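Local coordinates for protein 4-hydroxybutyrate coenzyme A transferase (Shewanella oneidensis, PDB 2OAS) that binds coenzyme A and probably transfers it between carboxylic acids such as 4-hydroxybutyrate and acetate, at residues 15-20 against 144-148. Residues are numbered along the deposited sequence; the frame is centred on the assembly and turned at random.
Sequences LIRSGE and GKIIA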
loop_
_atom_site.group_PDB
_atom_site.type_symbol
_atom_site.label_atom_id
_atom_site.label_comp_id
_atom_site.label_asym_id
_atom_site.label_seq_id
_atom_site.Cartn_x
_atom_site.Cartn_y
_atom_site.Cartn_z
ATOM N N LEU A 15 39.317 -5.632 -9.794
ATOM C CA LEU A 15 38.848 -4.471 -10.547
ATOM C C LEU A 15 38.090 -3.506 -9.643
ATOM O O LEU A 15 38.088 -2.307 -9.878
ATOM C CB LEU A 15 37.963 -4.909 -11.716
ATOM C CG LEU A 15 38.644 -5.574 -12.920
ATOM C CD1 LEU A 15 39.408 -6.809 -12.486
ATOM C CD2 LEU A 15 37.584 -5.946 -13.962
ATOM N N ILE A 16 37.442 -4.024 -8.605
ATOM C CA ILE A 16 36.702 -3.148 -7.701
ATOM C C ILE A 16 37.684 -2.166 -7.086
ATOM O O ILE A 16 38.749 -2.564 -6.603
ATOM C CB ILE A 16 35.996 -3.938 -6.584
ATOM C CG1 ILE A 16 34.976 -4.907 -7.203
ATOM C CG2 ILE A 16 35.319 -2.969 -5.617
ATOM C CD1 ILE A 16 34.176 -5.727 -6.209
ATOM N N ARG A 17 37.332 -0.883 -7.138
ATOM C CA ARG A 17 38.163 0.200 -6.589
ATOM C C ARG A 17 37.463 0.853 -5.402
ATOM O O ARG A 17 36.274 0.637 -5.189
ATOM C CB ARG A 17 38.450 1.242 -7.675
ATOM C CG ARG A 17 39.433 0.761 -8.737
ATOM C CD ARG A 17 40.850 0.780 -8.188
ATOM N NE ARG A 17 41.669 -0.365 -8.590
ATOM C CZ ARG A 17 42.956 -0.510 -8.271
ATOM N NH1 ARG A 17 43.644 -1.603 -8.671
ATOM N NH2 ARG A 17 43.545 0.443 -7.556
ATOM N N SER A 18 38.196 1.652 -4.629
ATOM C CA SER A 18 37.616 2.308 -3.453
ATOM C C SER A 18 36.486 3.299 -3.715
ATOM O O SER A 18 36.413 3.913 -4.768
ATOM C CB SER A 18 38.709 3.010 -2.651
ATOM O OG SER A 18 39.612 2.075 -2.088
ATOM N N GLY A 19 35.602 3.445 -2.733
ATOM C CA GLY A 19 34.491 4.366 -2.864
ATOM C C GLY A 19 33.355 3.915 -3.767
ATOM O O GLY A 19 32.344 4.618 -3.894
ATOM N N GLU A 20 33.501 2.747 -4.381
ATOM C CA GLU A 20 32.467 2.248 -5.280
ATOM C C GLU A 20 31.209 1.741 -4.578
ATOM O O GLU A 20 31.241 1.317 -3.420
ATOM C CB GLU A 20 33.022 1.131 -6.178
ATOM C CG GLU A 20 34.105 1.591 -7.154
ATOM C CD GLU A 20 34.523 0.500 -8.141
ATOM O OE1 GLU A 20 35.458 0.739 -8.948
ATOM O OE2 GLU A 20 33.923 -0.589 -8.115
ATOM N N GLY A 144 28.074 0.153 -13.813
ATOM C CA GLY A 144 29.210 0.648 -14.571
ATOM C C GLY A 144 29.989 -0.509 -15.190
ATOM O O GLY A 144 30.382 -0.451 -16.355
ATOM N N LYS A 145 30.221 -1.560 -14.403
ATOM C CA LYS A 145 30.923 -2.748 -14.875
ATOM C C LYS A 145 30.342 -3.979 -14.182
ATOM O O LYS A 145 29.750 -3.860 -13.113
ATOM C CB LYS A 145 32.420 -2.652 -14.591
ATOM C CG LYS A 145 32.800 -2.570 -13.120
ATOM C CD LYS A 145 34.320 -2.639 -12.982
ATOM C CE LYS A 145 34.774 -2.502 -11.543
ATOM N NZ LYS A 145 34.528 -1.140 -11.009
ATOM N N ILE A 146 30.495 -5.155 -14.786
ATOM C CA ILE A 146 29.968 -6.372 -14.174
ATOM C C ILE A 146 31.051 -7.428 -13.949
ATOM O O ILE A 146 31.876 -7.673 -14.820
ATOM C CB ILE A 146 28.840 -6.989 -15.035
ATOM C CG1 ILE A 146 27.655 -6.022 -15.111
ATOM C CG2 ILE A 146 28.377 -8.301 -14.436
ATOM C CD1 ILE A 146 26.633 -6.404 -16.153
ATOM N N ILE A 147 31.051 -8.026 -12.760
ATOM C CA ILE A 147 32.006 -9.071 -12.407
ATOM C C ILE A 147 31.168 -10.331 -12.169
ATOM O O ILE A 147 30.429 -10.424 -11.199
ATOM C CB ILE A 147 32.793 -8.681 -11.153
ATOM C CG1 ILE A 147 33.705 -7.495 -11.493
ATOM C CG2 ILE A 147 33.618 -9.868 -10.638
ATOM C CD1 ILE A 147 34.430 -6.922 -10.294
ATOM N N ALA A 148 31.285 -11.284 -13.078
ATOM C CA ALA A 148 30.509 -12.504 -13.028
ATOM C C ALA A 148 31.273 -13.747 -12.628
ATOM O O ALA A 148 32.437 -13.937 -12.972
ATOM C CB ALA A 148 29.848 -12.753 -14.396
#
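Lys145 reaches from its strand to Glu20 with an extended chain that bends only at its end. CB is directed at segment 15-20; CG lies between the backbone N and the carbonyl carbon (chi1 62°), and from there CG and CD continue the extended chain, chi2 and chi3 both near 180°, and carry CE to Leu15. Lys145 CE lies beside that residue, 3.7 Å from Leu15 O and 4.0 Å from Leu15 CB. At chi4 (-68°) the chain bends, turning NZ to the carboxylate of Glu20 in a salt bridge, with Lys145 NZ 2.9 Å from Glu20 OE1. The ammonium meets OE1 on its syn side, 27° out of the carboxylate plane, and the two side chains cross at about a right angle. Glu20 OE1 also takes a hydrogen bond from Arg17 N at 3.1 Å, a weak bond that joins the first and last residues of the type II turn from Arg17 to Glu20, in which Gly19 has positive phi.

The loop that holds this turn runs from helix 9-13 to strand 21-24 of the parallel sheet in the N-terminal domain. Strand 145-150 belongs to the same sheet, two places away, with strand 113-118 between them; Thr113 on that strand touches both Glu20 and Lys145. An alanine in place of Glu20 would probably leave the Lys145 ammonium without its carboxylate mate and deprive Arg17 N of its weak acceptor. Deeper in, Ile147 CD1 packs against Ile16 CG1 at 3.7 Å and, more loosely, Leu15 CB at 4.3 Å, while Leu38 and Leu34 of helix 32-41 touch Ile16 and Ile147 respectively.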